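Local coordinates for protein 2-oxoglutarate-dependent dioxygenase tropC (Talaromyces stipitatus, PDB 6XJJ) that acts as an iron- and 2-oxoglutarate-dependent dioxygenase in the biosynthesis of fungal tropolones, at residues E39-L50 / K72-H81. Residues are numbered along the deposited sequence; the frame is centred on the assembly and turned at random.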
# COMPACT_ATOMS: atom_id res chain seq x y z
N GLU A 39 17.72 16.16 -0.13
CA GLU A 39 17.17 14.83 -0.37
C GLU A 39 15.69 14.89 -0.72
O GLU A 39 14.89 15.47 0.02
CB GLU A 39 17.34 13.93 0.86
CG GLU A 39 18.77 13.64 1.25
CD GLU A 39 19.57 13.02 0.13
OE1 GLU A 39 18.99 12.24 -0.65
OE2 GLU A 39 20.79 13.30 0.03
N VAL A 40 15.32 14.26 -1.82
CA VAL A 40 13.93 14.20 -2.25
C VAL A 40 13.63 12.78 -2.69
O VAL A 40 14.49 12.09 -3.25
CB VAL A 40 13.65 15.20 -3.40
CG1 VAL A 40 14.29 14.73 -4.71
CG2 VAL A 40 12.15 15.47 -3.55
N ILE A 41 12.41 12.33 -2.43
CA ILE A 41 11.97 11.02 -2.94
C ILE A 41 11.90 11.08 -4.47
O ILE A 41 11.25 11.99 -5.02
CB ILE A 41 10.62 10.64 -2.34
CG1 ILE A 41 10.72 10.52 -0.82
CG2 ILE A 41 10.09 9.35 -2.96
CD1 ILE A 41 11.66 9.40 -0.33
N PRO A 42 12.54 10.16 -5.19
CA PRO A 42 12.55 10.25 -6.65
C PRO A 42 11.25 9.75 -7.27
O PRO A 42 10.43 9.08 -6.64
CB PRO A 42 13.73 9.34 -7.05
CG PRO A 42 13.82 8.35 -5.95
CD PRO A 42 13.38 9.05 -4.69
N THR A 43 11.10 10.11 -8.55
CA THR A 43 10.01 9.64 -9.40
C THR A 43 10.60 8.74 -10.48
O THR A 43 11.58 9.11 -11.13
CB THR A 43 9.27 10.80 -10.06
OG1 THR A 43 8.67 11.63 -9.06
CG2 THR A 43 8.20 10.29 -11.01
N VAL A 44 9.98 7.58 -10.70
CA VAL A 44 10.43 6.63 -11.71
C VAL A 44 9.28 6.37 -12.67
O VAL A 44 8.17 6.01 -12.25
CB VAL A 44 10.92 5.32 -11.09
CG1 VAL A 44 11.41 4.38 -12.18
CG2 VAL A 44 12.01 5.59 -10.09
N ASP A 45 9.56 6.52 -13.96
CA ASP A 45 8.59 6.26 -15.01
C ASP A 45 8.84 4.86 -15.56
O ASP A 45 9.92 4.57 -16.08
CB ASP A 45 8.73 7.32 -16.11
CG ASP A 45 7.73 7.13 -17.24
OD1 ASP A 45 6.97 6.13 -17.21
OD2 ASP A 45 7.70 7.97 -18.17
N ILE A 46 7.85 3.97 -15.42
CA ILE A 46 7.98 2.60 -15.88
C ILE A 46 7.42 2.39 -17.29
O ILE A 46 7.35 1.25 -17.75
CB ILE A 46 7.33 1.62 -14.90
CG1 ILE A 46 5.81 1.85 -14.82
CG2 ILE A 46 7.95 1.78 -13.51
CD1 ILE A 46 5.05 0.73 -14.11
N SER A 47 7.02 3.47 -17.99
CA SER A 47 6.46 3.34 -19.33
C SER A 47 7.23 2.35 -20.18
O SER A 47 6.64 1.48 -20.83
CB SER A 47 6.46 4.71 -20.01
OG SER A 47 5.58 5.61 -19.35
N ALA A 48 8.56 2.44 -20.16
CA ALA A 48 9.37 1.61 -21.05
C ALA A 48 9.21 0.13 -20.72
O ALA A 48 9.13 -0.71 -21.62
CB ALA A 48 10.83 2.04 -20.99
N TRP A 49 9.17 -0.21 -19.43
CA TRP A 49 9.13 -1.61 -19.05
C TRP A 49 7.80 -2.25 -19.45
O TRP A 49 7.76 -3.42 -19.83
CB TRP A 49 9.38 -1.75 -17.55
CG TRP A 49 9.92 -3.09 -17.12
CD1 TRP A 49 11.25 -3.45 -17.03
CD2 TRP A 49 9.17 -4.24 -16.72
NE1 TRP A 49 11.37 -4.75 -16.59
CE2 TRP A 49 10.11 -5.26 -16.40
CE3 TRP A 49 7.81 -4.52 -16.59
CZ2 TRP A 49 9.72 -6.53 -15.97
CZ3 TRP A 49 7.42 -5.79 -16.17
CH2 TRP A 49 8.37 -6.77 -15.86
N LEU A 50 6.71 -1.47 -19.40
CA LEU A 50 5.40 -1.94 -19.84
C LEU A 50 5.21 -1.88 -21.35
O LEU A 50 4.31 -2.55 -21.87
CB LEU A 50 4.30 -1.11 -19.18
CG LEU A 50 4.01 -1.30 -17.70
CD1 LEU A 50 3.02 -0.24 -17.22
CD2 LEU A 50 3.47 -2.71 -17.46
N LYS A 72 18.18 3.07 -1.70
CA LYS A 72 18.58 4.27 -0.99
C LYS A 72 17.49 4.79 -0.07
O LYS A 72 17.74 5.04 1.12
CB LYS A 72 18.99 5.35 -2.00
CG LYS A 72 19.56 6.63 -1.41
CD LYS A 72 20.08 7.52 -2.53
CE LYS A 72 20.70 8.81 -2.01
NZ LYS A 72 21.25 9.64 -3.12
N TYR A 73 16.26 4.95 -0.57
CA TYR A 73 15.18 5.50 0.23
C TYR A 73 14.14 4.48 0.65
O TYR A 73 13.36 4.76 1.57
CB TYR A 73 14.45 6.62 -0.54
CG TYR A 73 15.36 7.72 -1.04
CD1 TYR A 73 15.73 8.78 -0.22
CD2 TYR A 73 15.84 7.71 -2.34
CE1 TYR A 73 16.56 9.79 -0.68
CE2 TYR A 73 16.67 8.71 -2.81
CZ TYR A 73 17.03 9.75 -1.98
OH TYR A 73 17.85 10.74 -2.45
N GLY A 74 14.08 3.31 0.01
CA GLY A 74 12.96 2.43 0.24
C GLY A 74 11.64 2.95 -0.28
O GLY A 74 10.63 2.25 -0.17
N PHE A 75 11.60 4.17 -0.83
CA PHE A 75 10.42 4.70 -1.48
C PHE A 75 10.78 5.24 -2.85
O PHE A 75 11.91 5.68 -3.09
CB PHE A 75 9.72 5.88 -0.77
CG PHE A 75 8.97 5.54 0.49
CD1 PHE A 75 9.33 4.52 1.35
CD2 PHE A 75 7.74 6.17 0.69
CE1 PHE A 75 8.56 4.24 2.49
CE2 PHE A 75 6.96 5.88 1.79
CZ PHE A 75 7.36 4.92 2.68
N PHE A 76 9.78 5.23 -3.74
CA PHE A 76 9.70 6.16 -4.86
C PHE A 76 8.25 6.46 -5.21
O PHE A 76 7.32 5.77 -4.76
CB PHE A 76 10.34 5.71 -6.19
CG PHE A 76 10.11 4.27 -6.59
CD1 PHE A 76 9.62 3.30 -5.73
CD2 PHE A 76 10.02 3.99 -7.95
CE1 PHE A 76 9.38 2.01 -6.17
CE2 PHE A 76 9.71 2.72 -8.40
CZ PHE A 76 9.37 1.74 -7.50
N ASN A 77 8.08 7.50 -6.02
CA ASN A 77 6.86 7.72 -6.80
C ASN A 77 6.96 7.04 -8.15
O ASN A 77 8.00 7.10 -8.82
CB ASN A 77 6.61 9.22 -7.02
CG ASN A 77 6.02 9.89 -5.81
OD1 ASN A 77 4.82 9.79 -5.55
ND2 ASN A 77 6.85 10.60 -5.06
N LEU A 78 5.87 6.40 -8.56
CA LEU A 78 5.80 5.62 -9.78
C LEU A 78 4.82 6.27 -10.75
O LEU A 78 3.67 6.54 -10.37
CB LEU A 78 5.36 4.18 -9.49
CG LEU A 78 5.38 3.18 -10.64
CD1 LEU A 78 5.59 1.78 -10.09
CD2 LEU A 78 4.10 3.22 -11.47
N VAL A 79 5.26 6.50 -11.98
CA VAL A 79 4.39 6.95 -13.06
C VAL A 79 4.64 6.07 -14.28
O VAL A 79 5.54 5.23 -14.30
CB VAL A 79 4.61 8.43 -13.43
CG1 VAL A 79 4.25 9.32 -12.25
CG2 VAL A 79 6.05 8.68 -13.88
N GLY A 80 3.81 6.28 -15.31
CA GLY A 80 3.87 5.48 -16.52
C GLY A 80 3.16 4.15 -16.41
O GLY A 80 3.38 3.26 -17.24
N HIS A 81 2.32 3.99 -15.39
CA HIS A 81 1.66 2.73 -15.09
C HIS A 81 0.52 2.41 -16.05
O HIS A 81 0.17 1.24 -16.19
CB HIS A 81 1.15 2.77 -13.64
CG HIS A 81 0.42 4.04 -13.29
ND1 HIS A 81 -0.89 4.27 -13.64
CD2 HIS A 81 0.84 5.15 -12.63
CE1 HIS A 81 -1.25 5.47 -13.20
NE2 HIS A 81 -0.22 6.02 -12.59
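Val44 pairs through both backbone polar groups with strand 75-79: its N donates to Asn77 O (2.8 Å) and its O accepts from Val79 N (3.0 Å). Bonds from Asn77 N to Pro42 O and from Ile46 N to Val79 O (2.9 Å) extend this parallel pairing at both ends, and the axes of the short strand segments are inclined at 38°. On one face, Val44 lays CB and CG2 against the rim of the Phe76 ring, with CB in the ring plane, while Ile46 CD1 meets Leu78 CD2 (3.8 Å). Thr43, Asn77, Asp45 and Val79 occupy the other face, where Val79 CG2 touches both Thr43 CG2 and Asp45 CB.

Before the strands pair, the Tyr73 side chain lies beside Ile41 and Pro42. Ile41 CD1 reaches Tyr73 CB and Phe75 CB, Pro42 CD packs obliquely on Tyr73 CD2 (3.7 Å), and Tyr73 OH donates to Glu39 OE1 (2.6 Å), which lies near the ring plane. The carboxylate is turned 40° from the ring. Lys72 NZ, 4.2 Å from Glu39 OE1 and beyond a salt bridge, would probably favour the negative charge.

Asp45 CG stands anti to the backbone N (chi1 -179°), bringing OD1 close to Gly80 CA; OD1 accepts from Ser47 N in an Asx turn and from Ser47 OG through its syn lone pair. These bonds tie Asp45 to the first residue of helix 47-50, with Ile46 as N-cap, and probably help to fix the turn.

Phe75 meets the iron ligand His302 edge-to-face. In this N-terminal region, strand 75-79 joins edge strand 43-45 to antiparallel strand 281-285 of the 2-oxoglutarate oxygenase jelly-roll core, and helix 56-72 makes the right-handed beta-alpha-beta crossover, packing on Pro42 and Val44.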